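Local coordinates for protein LbaCas13a H328A (C2c2) (Lachnospiraceae bacterium NK4A179, PDB 5WLH) that binds a CRISPR guide RNA and, as an RNA-targeting Cas13a nuclease, probably uses it to find and cleave complementary RNA, at residues Gly256-Thr261 with Asn457-Glu462; Ala275-Phe280 with Ile441-Ile446; Ile449-Ala454 with Tyr1140-Leu1145; Cys1177-Asn1182 with Asp1224-Gly1229. All blocks are in the same frame, centred on the assembly; numbering follows the deposited sequence.

Following the chain from its N terminus, the strand 258-260 comes first and helix 268-287 soon after, and both find partners on the long helix 429-458. Interaction 2 closes a loop of 160 residues, nested inside the one closed by interaction 1. Interaction 3 begins on the same long helix and runs on to the end of helix 1106-1145, so it crosses interaction 1; the two also touch. Interaction 4 closes later as a short loop, in series with the rest, and joins interaction 3 through Tyr1140 and Ser1228. The first three gather the hairpin, helix 268-287 and helix 1106-1145 on helix 429-458, beside the guide RNA; the fourth joins helix 1171-1180 to the loop before helix 1230-1233.

Interaction 1: residues Gly256-Thr261 with Asn457-Glu462; sequences GKFAIT and NYAMDE
Phe258 lays the rim of its ring against Tyr458 and Ala459, a small, buried and wholly apolar contact where strand 258-260 meets the C-terminal end of helix 429-458. The chains stay well apart, with Phe258 CA 8.9 Å from Ala459 CA, and the gap is spanned by one aromatic side chain. Its CG stands anti to the carbonyl carbon (chi1 -82°), which turns the ring toward the helix end. There Phe258 CZ comes within 3.8 Å of Tyr458 CB, and Phe258 CE2 lies 4.2 Å from Ala459 CB. Both methyl and methylene groups sit near the plane of the phenyl ring, at its edge. The two aromatic side chains run across each other at about a right angle, and CZ of Phe258 reaches the edge of the tyrosine ring rather than a face. That ring is busy elsewhere, stacked on Tyr480. Phe258 is also covered by Val250, Pro252 and Ile484. With an alanine here, the ring that bridges strand and helix is lost, which would probably open a gap beside Tyr458 and Ala459. Ala459 is the first residue to leave helical geometry, and what the phenyl ring meets is thus a helix C-terminus packed against a two-stranded antiparallel beta hairpin, strands 250-252 and 258-260.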
# COMPACT_ATOMS: atom_id res chain seq x y z
N GLY A 256 29.26 -18.84 3.51
CA GLY A 256 28.95 -17.44 3.27
C GLY A 256 28.16 -17.21 2.00
O GLY A 256 28.39 -16.21 1.30
N LYS A 257 27.27 -18.15 1.65
CA LYS A 257 26.38 -18.04 0.50
C LYS A 257 24.96 -17.90 1.01
O LYS A 257 24.55 -18.60 1.94
CB LYS A 257 26.47 -19.27 -0.40
CG LYS A 257 27.87 -19.55 -0.95
CD LYS A 257 28.44 -18.31 -1.62
CE LYS A 257 29.90 -18.48 -2.01
NZ LYS A 257 30.41 -17.24 -2.68
N PHE A 258 24.19 -17.00 0.40
CA PHE A 258 22.78 -16.87 0.76
C PHE A 258 21.99 -17.98 0.09
O PHE A 258 22.21 -18.29 -1.08
CB PHE A 258 22.23 -15.52 0.30
CG PHE A 258 22.53 -14.37 1.22
CD1 PHE A 258 22.21 -14.42 2.56
CD2 PHE A 258 23.07 -13.20 0.71
CE1 PHE A 258 22.44 -13.34 3.39
CE2 PHE A 258 23.31 -12.12 1.53
CZ PHE A 258 22.99 -12.19 2.87
N ALA A 259 21.05 -18.57 0.83
CA ALA A 259 20.13 -19.55 0.26
C ALA A 259 18.81 -19.46 1.02
O ALA A 259 18.75 -18.90 2.12
CB ALA A 259 20.69 -20.97 0.35
N ILE A 260 17.76 -20.05 0.43
CA ILE A 260 16.48 -20.07 1.14
C ILE A 260 16.67 -20.79 2.46
O ILE A 260 17.42 -21.77 2.56
CB ILE A 260 15.36 -20.72 0.30
CG1 ILE A 260 15.70 -22.19 -0.00
CG2 ILE A 260 15.09 -19.87 -0.95
CD1 ILE A 260 14.57 -22.99 -0.65
N THR A 261 16.04 -20.26 3.50
CA THR A 261 16.22 -20.80 4.84
C THR A 261 15.56 -22.16 4.96
O THR A 261 14.46 -22.36 4.48
CB THR A 261 15.60 -19.85 5.85
OG1 THR A 261 16.07 -18.52 5.59
CG2 THR A 261 15.97 -20.27 7.26
N ASN A 457 20.94 -6.36 -1.00
CA ASN A 457 21.05 -5.50 0.16
C ASN A 457 22.31 -5.78 0.96
O ASN A 457 22.86 -4.85 1.56
CB ASN A 457 19.81 -5.66 1.03
CG ASN A 457 18.63 -4.91 0.45
OD1 ASN A 457 18.56 -3.69 0.57
ND2 ASN A 457 17.75 -5.61 -0.24
N TYR A 458 22.79 -7.01 0.96
CA TYR A 458 23.84 -7.39 1.88
C TYR A 458 25.09 -7.97 1.24
O TYR A 458 26.06 -8.22 1.97
CB TYR A 458 23.30 -8.40 2.91
CG TYR A 458 22.10 -7.88 3.66
CD1 TYR A 458 22.09 -6.60 4.21
CD2 TYR A 458 20.97 -8.67 3.82
CE1 TYR A 458 21.00 -6.11 4.90
CE2 TYR A 458 19.86 -8.19 4.52
CZ TYR A 458 19.89 -6.92 5.04
OH TYR A 458 18.81 -6.43 5.73
N ALA A 459 25.11 -8.21 -0.07
CA ALA A 459 26.29 -8.81 -0.69
C ALA A 459 26.77 -8.03 -1.91
O ALA A 459 27.41 -8.59 -2.80
CB ALA A 459 26.04 -10.27 -1.06
N MET A 460 26.48 -6.72 -1.96
CA MET A 460 26.89 -5.88 -3.09
C MET A 460 27.52 -4.59 -2.59
O MET A 460 27.38 -3.54 -3.21
CB MET A 460 25.69 -5.58 -3.99
CG MET A 460 25.03 -6.83 -4.57
SD MET A 460 26.06 -7.71 -5.77
CE MET A 460 26.06 -6.58 -7.16
N ASP A 461 28.19 -4.66 -1.43
CA ASP A 461 28.84 -3.49 -0.83
C ASP A 461 29.67 -2.68 -1.84
O ASP A 461 29.65 -1.45 -1.83
CB ASP A 461 29.74 -3.99 0.30
CG ASP A 461 29.69 -3.14 1.52
OD1 ASP A 461 29.90 -1.91 1.40
OD2 ASP A 461 29.48 -3.72 2.62
N GLU A 462 30.42 -3.35 -2.70
CA GLU A 462 31.38 -2.64 -3.53
C GLU A 462 30.74 -1.97 -4.74
O GLU A 462 31.46 -1.42 -5.58
CB GLU A 462 32.51 -3.59 -3.93
CG GLU A 462 33.00 -4.41 -2.73
CD GLU A 462 34.48 -4.72 -2.72
OE1 GLU A 462 35.09 -4.74 -1.63
OE2 GLU A 462 35.05 -4.96 -3.80

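Interaction 2: residues Ala275-Phe280 with Ile441-Ile446. With nucleotides of chain B.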
# COMPACT_ATOMS: atom_id res chain seq x y z
N ALA A 275 13.94 -31.84 4.98
CA ALA A 275 14.62 -32.53 3.88
C ALA A 275 13.97 -32.20 2.55
O ALA A 275 14.66 -32.04 1.53
CB ALA A 275 14.62 -34.04 4.12
N GLU A 276 12.64 -32.06 2.53
CA GLU A 276 11.98 -31.64 1.30
C GLU A 276 12.41 -30.24 0.92
O GLU A 276 12.62 -29.94 -0.26
CB GLU A 276 10.46 -31.71 1.47
CG GLU A 276 9.95 -33.16 1.54
CD GLU A 276 8.44 -33.25 1.67
OE1 GLU A 276 7.75 -32.29 1.26
OE2 GLU A 276 7.94 -34.28 2.19
N LYS A 277 12.53 -29.36 1.92
CA LYS A 277 12.95 -27.98 1.67
C LYS A 277 14.38 -27.93 1.13
O LYS A 277 14.67 -27.20 0.17
CB LYS A 277 12.84 -27.19 2.98
CG LYS A 277 13.19 -25.71 2.83
CD LYS A 277 12.22 -25.01 1.91
CE LYS A 277 12.02 -23.56 2.34
NZ LYS A 277 11.31 -23.40 3.64
N GLU A 278 15.28 -28.71 1.74
CA GLU A 278 16.64 -28.80 1.21
C GLU A 278 16.62 -29.28 -0.24
O GLU A 278 17.45 -28.85 -1.05
CB GLU A 278 17.48 -29.73 2.07
CG GLU A 278 17.86 -29.18 3.45
CD GLU A 278 19.01 -28.17 3.43
OE1 GLU A 278 19.51 -27.82 2.34
OE2 GLU A 278 19.41 -27.71 4.52
N ALA A 279 15.70 -30.18 -0.58
CA ALA A 279 15.64 -30.67 -1.95
C ALA A 279 15.24 -29.55 -2.89
O ALA A 279 15.77 -29.44 -4.00
CB ALA A 279 14.65 -31.83 -2.08
N PHE A 280 14.32 -28.69 -2.45
CA PHE A 280 13.91 -27.58 -3.29
C PHE A 280 15.02 -26.54 -3.39
O PHE A 280 15.21 -25.93 -4.45
CB PHE A 280 12.63 -26.93 -2.76
CG PHE A 280 12.14 -25.82 -3.63
CD1 PHE A 280 11.57 -26.08 -4.86
CD2 PHE A 280 12.33 -24.50 -3.25
CE1 PHE A 280 11.15 -25.07 -5.69
CE2 PHE A 280 11.90 -23.47 -4.08
CZ PHE A 280 11.31 -23.75 -5.29
N ILE A 441 5.15 -22.21 -10.23
CA ILE A 441 6.05 -21.26 -10.86
C ILE A 441 6.17 -20.01 -10.00
O ILE A 441 7.26 -19.46 -9.83
CB ILE A 441 5.57 -20.96 -12.29
CG1 ILE A 441 5.71 -22.23 -13.15
CG2 ILE A 441 6.36 -19.83 -12.90
CD1 ILE A 441 5.00 -22.09 -14.48
N ASN A 442 5.06 -19.59 -9.40
CA ASN A 442 5.09 -18.47 -8.47
C ASN A 442 6.09 -18.71 -7.35
O ASN A 442 6.87 -17.83 -6.98
CB ASN A 442 3.70 -18.25 -7.87
CG ASN A 442 3.68 -17.08 -6.90
OD1 ASN A 442 3.61 -15.95 -7.33
ND2 ASN A 442 3.73 -17.37 -5.59
N TYR A 443 6.05 -19.92 -6.78
CA TYR A 443 6.91 -20.22 -5.65
C TYR A 443 8.37 -20.12 -6.04
O TYR A 443 9.18 -19.54 -5.31
CB TYR A 443 6.57 -21.62 -5.11
CG TYR A 443 7.19 -21.90 -3.77
CD1 TYR A 443 6.64 -21.37 -2.61
CD2 TYR A 443 8.33 -22.69 -3.67
CE1 TYR A 443 7.23 -21.63 -1.37
CE2 TYR A 443 8.91 -22.94 -2.44
CZ TYR A 443 8.35 -22.42 -1.30
OH TYR A 443 8.94 -22.70 -0.09
N ILE A 444 8.73 -20.67 -7.21
CA ILE A 444 10.09 -20.51 -7.72
C ILE A 444 10.42 -19.03 -7.91
O ILE A 444 11.50 -18.57 -7.53
CB ILE A 444 10.27 -21.29 -9.03
CG1 ILE A 444 9.88 -22.76 -8.83
CG2 ILE A 444 11.71 -21.18 -9.53
CD1 ILE A 444 9.76 -23.47 -10.20
N SER A 445 9.50 -18.28 -8.52
CA SER A 445 9.74 -16.86 -8.75
C SER A 445 10.06 -16.13 -7.45
O SER A 445 11.09 -15.44 -7.34
CB SER A 445 8.52 -16.24 -9.43
OG SER A 445 8.69 -14.85 -9.59
N ILE A 446 9.21 -16.30 -6.44
CA ILE A 446 9.39 -15.49 -5.24
C ILE A 446 10.64 -15.91 -4.48
O ILE A 446 11.23 -15.10 -3.75
CB ILE A 446 8.14 -15.57 -4.34
CG1 ILE A 446 7.94 -16.98 -3.79
CG2 ILE A 446 6.92 -15.02 -5.11
CD1 ILE A 446 6.73 -17.10 -2.80
P C B 11 7.11 -20.42 2.40
OP1 C B 11 8.32 -21.01 1.81
OP2 C B 11 5.90 -21.26 2.62
O5' C B 11 7.46 -19.84 3.82
C5' C B 11 8.72 -19.24 4.07
C4' C B 11 8.85 -18.90 5.52
O4' C B 11 7.81 -17.96 5.91
C3' C B 11 8.64 -20.05 6.48
O3' C B 11 9.76 -20.88 6.57
C2' C B 11 8.32 -19.32 7.77
O2' C B 11 9.50 -18.68 8.24
C1' C B 11 7.41 -18.23 7.24
N1 C B 11 5.98 -18.63 7.22
C2 C B 11 5.26 -18.54 8.40
O2 C B 11 5.84 -18.19 9.45
N3 C B 11 3.95 -18.85 8.38
C4 C B 11 3.37 -19.23 7.23
N4 C B 11 2.06 -19.53 7.25
C5 C B 11 4.09 -19.33 6.01
C6 C B 11 5.39 -19.02 6.05
P C B 12 9.57 -22.43 6.92
OP1 C B 12 10.97 -22.96 6.85
OP2 C B 12 8.46 -23.01 6.13
O5' C B 12 9.10 -22.40 8.43
C5' C B 12 9.99 -21.96 9.45
C4' C B 12 9.31 -22.01 10.79
O4' C B 12 8.25 -21.02 10.83
C3' C B 12 8.59 -23.31 11.11
O3' C B 12 9.45 -24.36 11.52
C2' C B 12 7.61 -22.87 12.17
O2' C B 12 8.30 -22.63 13.39
C1' C B 12 7.17 -21.52 11.61
N1 C B 12 5.98 -21.70 10.75
C2 C B 12 4.76 -21.82 11.43
O2 C B 12 4.74 -21.74 12.67
N3 C B 12 3.64 -22.00 10.73
C4 C B 12 3.71 -22.09 9.40
N4 C B 12 2.55 -22.29 8.76
C5 C B 12 4.94 -21.99 8.65
C6 C B 12 6.05 -21.82 9.39
P C B 10 1.84 -18.74 -0.65
OP1 C B 10 2.17 -19.69 -1.76
OP2 C B 10 0.82 -19.02 0.40
O5' C B 10 3.15 -18.49 0.21
C5' C B 10 4.36 -18.02 -0.36
C4' C B 10 5.24 -17.41 0.69
O4' C B 10 4.53 -16.32 1.34
C3' C B 10 5.64 -18.32 1.85
O3' C B 10 6.75 -19.13 1.52
C2' C B 10 5.92 -17.33 2.97
O2' C B 10 7.17 -16.67 2.75
C1' C B 10 4.83 -16.30 2.72
N1 C B 10 3.59 -16.57 3.48
C2 C B 10 3.58 -16.20 4.82
O2 C B 10 4.61 -15.67 5.32
N3 C B 10 2.47 -16.41 5.54
C4 C B 10 1.41 -16.99 4.97
N4 C B 10 0.32 -17.18 5.72
C5 C B 10 1.39 -17.38 3.59
C6 C B 10 2.50 -17.17 2.88
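Phe280 and Tyr443 make the tight part of this contact, packed ring against ring between helices whose local axes lie 13.7 Å apart and cross at -75°. Tyr443 CE2 sits over one face of the Phe280 ring, 3.5 Å from Phe280 CE2, and the two planes are inclined obliquely, by 55°. Ile444 CG1 comes in the plane of the phenyl ring at its edge, 3.9 Å from Phe280 CZ. Both aromatic side chains leave their helices with CG anti to the backbone N (chi1 -178° for Phe280), which lets them span the wide gap. The looser side faces the RNA. Lys277 CE stays 4.0 Å from Tyr443 OH, its bent chain bringing NZ to 3.3 Å from OP1 of C12 of chain B. Tyr443 OH donates a short hydrogen bond, 2.6 Å, to OP1 of C11 of chain B. A phenylalanine in place of Tyr443 would probably leave the C11 phosphate of chain B without its hydroxyl partner. Beyond the pair, helix 398-417 stacks Phe403 on Phe280 and sets Arg407 against Tyr443, while Ile1232 of helix 1230-1233 covers Ile444.

Interaction 3: residues Ile449-Ala454 with Tyr1140-Leu1145; sequences IAMGKA and YHYACL. With nucleotides of chain B.
Met451 reaches across from helix 429-458 to Tyr1142 and Ala1143 on the last turns of helix 1106-1145, and its methyl group makes the whole direct contact. At the start of 449-454, Ile449 points away from 1140-1145, yet it touches the same partner helix further back, at Asn1135 and Phe1136. Two residues on, Met451 turns toward the other helix with CG anti to the carbonyl carbon. It runs straight to the sulfur, then bends at its last torsion (chi3 62°), and this bend brings Met451 CE to 4.0 Å from Ala1143 CB and 4.1 Å from Tyr1142 CD2. The methyl meets the tyrosine at the edge, near the ring plane, the two side chains crossing at about a right angle. Tyr1142 also has a polar role beyond the pair, since its OH is hydrogen-bonded to the backbone N of Phe258. Lys453 then leaves by a different side of the helix. Its chain is fully extended, and Lys453 NZ donates a 2.7 Å hydrogen bond to OP2 of U27 of chain B; the ammonium also makes a cation-pi contact with Tyr489. Ala454 completes the turn, its N bonded to Ala450 O at 3.2 Å, while its carbonyl lies beside the Phe258 ring. Helix-on-helix packing through the Met451 methyl on one side, and the bond from Lys453 to a phosphate of the bound RNA on another, are consistent with a helix that lines the guide-RNA channel of Cas13a.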
# COMPACT_ATOMS: atom_id res chain seq x y z
N ILE A 449 13.53 -14.16 -6.22
CA ILE A 449 13.43 -12.77 -5.81
C ILE A 449 13.92 -12.60 -4.38
O ILE A 449 14.68 -11.67 -4.08
CB ILE A 449 11.98 -12.27 -6.00
CG1 ILE A 449 11.69 -12.12 -7.51
CG2 ILE A 449 11.79 -10.92 -5.37
CD1 ILE A 449 10.23 -12.09 -7.85
N ALA A 450 13.53 -13.51 -3.48
CA ALA A 450 13.95 -13.40 -2.09
C ALA A 450 15.46 -13.52 -1.97
O ALA A 450 16.08 -12.81 -1.18
CB ALA A 450 13.27 -14.46 -1.22
N MET A 451 16.06 -14.42 -2.76
CA MET A 451 17.52 -14.51 -2.80
C MET A 451 18.14 -13.21 -3.30
O MET A 451 19.11 -12.70 -2.71
CB MET A 451 17.94 -15.68 -3.69
CG MET A 451 17.59 -17.03 -3.10
SD MET A 451 18.01 -18.34 -4.28
CE MET A 451 19.81 -18.09 -4.39
N GLY A 452 17.60 -12.64 -4.39
CA GLY A 452 18.15 -11.40 -4.91
C GLY A 452 18.02 -10.25 -3.93
O GLY A 452 18.90 -9.40 -3.85
N LYS A 453 16.92 -10.23 -3.17
CA LYS A 453 16.75 -9.22 -2.14
C LYS A 453 17.87 -9.29 -1.11
O LYS A 453 18.44 -8.27 -0.71
CB LYS A 453 15.40 -9.41 -1.44
CG LYS A 453 15.22 -8.50 -0.24
CD LYS A 453 13.84 -8.67 0.33
CE LYS A 453 13.55 -7.61 1.40
NZ LYS A 453 12.13 -7.74 1.85
N ALA A 454 18.20 -10.50 -0.66
CA ALA A 454 19.32 -10.61 0.28
C ALA A 454 20.66 -10.24 -0.37
O ALA A 454 21.48 -9.54 0.23
CB ALA A 454 19.37 -12.02 0.88
N TYR A 1140 18.69 -15.28 -9.35
CA TYR A 1140 18.89 -16.33 -10.33
C TYR A 1140 20.36 -16.41 -10.75
O TYR A 1140 20.97 -17.49 -10.73
CB TYR A 1140 17.97 -16.05 -11.51
CG TYR A 1140 18.14 -16.96 -12.68
CD1 TYR A 1140 17.42 -18.14 -12.76
CD2 TYR A 1140 19.03 -16.66 -13.71
CE1 TYR A 1140 17.56 -18.99 -13.86
CE2 TYR A 1140 19.19 -17.50 -14.80
CZ TYR A 1140 18.44 -18.66 -14.87
OH TYR A 1140 18.59 -19.50 -15.96
N HIS A 1141 20.96 -15.28 -11.12
CA HIS A 1141 22.36 -15.36 -11.55
C HIS A 1141 23.31 -15.57 -10.39
O HIS A 1141 24.38 -16.16 -10.58
CB HIS A 1141 22.72 -14.11 -12.35
CG HIS A 1141 22.03 -14.07 -13.67
ND1 HIS A 1141 22.43 -14.85 -14.74
CD2 HIS A 1141 20.92 -13.42 -14.07
CE1 HIS A 1141 21.62 -14.63 -15.76
NE2 HIS A 1141 20.69 -13.77 -15.38
N TYR A 1142 22.93 -15.14 -9.19
CA TYR A 1142 23.68 -15.50 -8.00
C TYR A 1142 23.67 -17.01 -7.79
O TYR A 1142 24.71 -17.62 -7.51
CB TYR A 1142 23.11 -14.80 -6.77
CG TYR A 1142 23.81 -15.09 -5.47
CD1 TYR A 1142 24.98 -14.42 -5.12
CD2 TYR A 1142 23.29 -16.01 -4.57
CE1 TYR A 1142 25.60 -14.66 -3.89
CE2 TYR A 1142 23.89 -16.25 -3.35
CZ TYR A 1142 25.04 -15.57 -3.02
OH TYR A 1142 25.63 -15.81 -1.81
N ALA A 1143 22.49 -17.62 -7.90
CA ALA A 1143 22.42 -19.07 -7.86
C ALA A 1143 23.27 -19.68 -8.97
O ALA A 1143 23.95 -20.69 -8.75
CB ALA A 1143 20.96 -19.54 -7.98
N CYS A 1144 23.23 -19.10 -10.16
CA CYS A 1144 24.01 -19.64 -11.27
C CYS A 1144 25.50 -19.56 -10.97
O CYS A 1144 26.25 -20.53 -11.15
CB CYS A 1144 23.67 -18.90 -12.55
SG CYS A 1144 24.52 -19.59 -14.01
N LEU A 1145 25.94 -18.40 -10.48
CA LEU A 1145 27.35 -18.22 -10.12
C LEU A 1145 27.79 -19.27 -9.12
O LEU A 1145 28.96 -19.68 -9.13
CB LEU A 1145 27.58 -16.83 -9.53
CG LEU A 1145 27.87 -15.66 -10.44
CD1 LEU A 1145 27.91 -14.39 -9.61
CD2 LEU A 1145 29.19 -15.85 -11.18
P U B 27 9.75 -9.78 3.51
OP1 U B 27 8.97 -10.97 3.86
OP2 U B 27 10.97 -9.98 2.70
O5' U B 27 8.80 -8.77 2.74
C5' U B 27 8.37 -9.05 1.43
C4' U B 27 7.07 -8.33 1.18
O4' U B 27 6.01 -9.05 1.87
C3' U B 27 7.03 -6.89 1.72
O3' U B 27 6.36 -6.07 0.79
C2' U B 27 6.11 -7.01 2.94
O2' U B 27 5.44 -5.82 3.29
C1' U B 27 5.16 -8.09 2.43
N1 U B 27 4.26 -8.69 3.42
C2 U B 27 3.03 -9.13 2.93
O2 U B 27 2.75 -9.11 1.75
N3 U B 27 2.16 -9.64 3.88
C4 U B 27 2.41 -9.73 5.23
O4 U B 27 1.53 -10.19 5.97
C5 U B 27 3.68 -9.22 5.65
C6 U B 27 4.55 -8.72 4.76

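Interaction 4: residues Cys1177-Asn1182 with Asp1224-Gly1229; sequences CAMYIN and DCYASG
Tyr1226 meets Met1179 along one edge of its ring and reaches Tyr1180 through a water. Its CB, with CG anti to the backbone N (chi1 172°), carries the ring out of a tight bend toward helix 1171-1180. Tyr1226 CD2 is the first ring atom to touch, 3.7 Å from both SD and CE of Met1179. Next along the same edge, Tyr1226 CE2 comes to 3.6 Å from Met1179 SD. The sulfur lies in the ring plane, 85° off the normal, a Met-aromatic contact of the edge kind. The bend behind the ring is a type I beta turn from Cys1225 to Ser1228, headed by an Asx motif in which Asp1224 OD1 accepts from Ala1227 N at 3.0 Å, the N-H coming in from above the carboxylate plane. At the tip, Tyr1226 OH is too far from Tyr1180 OH for a direct bond, at 4.0 Å. A water lying in the plane of the Tyr1226 ring fills in: it is 2.5 Å from Tyr1226 OH and donates to Tyr1180 OH at 2.6 Å. Tyr1180 OH is also hydrogen-bonded to Gln1137 OE1, while the amide nitrogen NE2 of that glutamine bonds to Tyr1226 O. Phe1212 of helix 1205-1216 touches both Met1179 and Tyr1226.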
# COMPACT_ATOMS: atom_id res chain seq x y z
N CYS A 1177 22.97 -5.01 -11.59
CA CYS A 1177 22.60 -3.85 -10.79
C CYS A 1177 22.85 -2.56 -11.55
O CYS A 1177 22.10 -1.58 -11.38
CB CYS A 1177 23.35 -3.84 -9.46
SG CYS A 1177 22.82 -5.15 -8.36
N ALA A 1178 23.88 -2.53 -12.40
CA ALA A 1178 24.13 -1.32 -13.15
C ALA A 1178 22.96 -0.98 -14.06
O ALA A 1178 22.75 0.19 -14.38
CB ALA A 1178 25.42 -1.44 -13.96
N MET A 1179 22.20 -1.98 -14.51
CA MET A 1179 21.06 -1.65 -15.36
C MET A 1179 20.04 -0.80 -14.63
O MET A 1179 19.28 -0.07 -15.27
CB MET A 1179 20.37 -2.93 -15.86
CG MET A 1179 21.19 -3.72 -16.84
SD MET A 1179 20.16 -5.00 -17.60
CE MET A 1179 20.21 -6.26 -16.34
N TYR A 1180 19.98 -0.89 -13.31
CA TYR A 1180 18.90 -0.29 -12.55
C TYR A 1180 19.32 0.89 -11.69
O TYR A 1180 18.46 1.48 -11.01
CB TYR A 1180 18.26 -1.35 -11.65
CG TYR A 1180 17.72 -2.50 -12.45
CD1 TYR A 1180 16.50 -2.39 -13.11
CD2 TYR A 1180 18.42 -3.69 -12.57
CE1 TYR A 1180 15.99 -3.45 -13.85
CE2 TYR A 1180 17.92 -4.76 -13.32
CZ TYR A 1180 16.71 -4.62 -13.95
OH TYR A 1180 16.21 -5.67 -14.71
N ILE A 1181 20.60 1.23 -11.66
CA ILE A 1181 21.10 2.28 -10.76
C ILE A 1181 21.66 3.41 -11.60
O ILE A 1181 22.64 3.23 -12.33
CB ILE A 1181 22.14 1.74 -9.77
CG1 ILE A 1181 21.50 0.73 -8.83
CG2 ILE A 1181 22.75 2.89 -8.96
CD1 ILE A 1181 22.54 -0.10 -8.08
N ASN A 1182 21.00 4.57 -11.52
CA ASN A 1182 21.47 5.78 -12.18
C ASN A 1182 22.82 6.16 -11.62
O ASN A 1182 22.94 6.38 -10.41
CB ASN A 1182 20.45 6.90 -11.95
CG ASN A 1182 20.58 8.04 -12.95
OD1 ASN A 1182 21.61 8.21 -13.61
ND2 ASN A 1182 19.52 8.84 -13.05
N ASP A 1224 20.11 -15.10 -24.92
CA ASP A 1224 19.60 -13.92 -24.21
C ASP A 1224 19.81 -14.13 -22.71
O ASP A 1224 18.92 -14.61 -22.00
CB ASP A 1224 18.13 -13.65 -24.54
CG ASP A 1224 17.63 -12.31 -24.01
OD1 ASP A 1224 18.23 -11.79 -23.05
OD2 ASP A 1224 16.66 -11.76 -24.57
N CYS A 1225 20.99 -13.72 -22.23
CA CYS A 1225 21.31 -13.84 -20.81
C CYS A 1225 20.38 -12.99 -19.95
O CYS A 1225 19.99 -13.40 -18.85
CB CYS A 1225 22.77 -13.44 -20.58
SG CYS A 1225 23.28 -13.47 -18.84
N TYR A 1226 20.03 -11.80 -20.43
CA TYR A 1226 19.13 -10.93 -19.66
C TYR A 1226 17.83 -11.65 -19.32
O TYR A 1226 17.32 -11.54 -18.19
CB TYR A 1226 18.84 -9.67 -20.47
CG TYR A 1226 17.80 -8.74 -19.92
CD1 TYR A 1226 16.45 -8.93 -20.20
CD2 TYR A 1226 18.16 -7.64 -19.14
CE1 TYR A 1226 15.49 -8.09 -19.72
CE2 TYR A 1226 17.19 -6.77 -18.65
CZ TYR A 1226 15.86 -7.01 -18.95
OH TYR A 1226 14.88 -6.18 -18.49
N ALA A 1227 17.30 -12.39 -20.27
CA ALA A 1227 16.04 -13.10 -20.12
C ALA A 1227 16.19 -14.49 -19.52
O ALA A 1227 15.19 -15.21 -19.42
CB ALA A 1227 15.33 -13.20 -21.49
N SER A 1228 17.41 -14.90 -19.14
CA SER A 1228 17.59 -16.24 -18.61
C SER A 1228 16.79 -16.40 -17.32
O SER A 1228 16.84 -15.53 -16.44
CB SER A 1228 19.07 -16.54 -18.36
OG SER A 1228 19.25 -17.92 -18.09
N GLY A 1229 16.01 -17.47 -17.24
CA GLY A 1229 15.15 -17.69 -16.09
C GLY A 1229 13.85 -16.92 -16.09
O GLY A 1229 12.96 -17.25 -15.30
O HOH W 1 15.38 -4.33 -16.81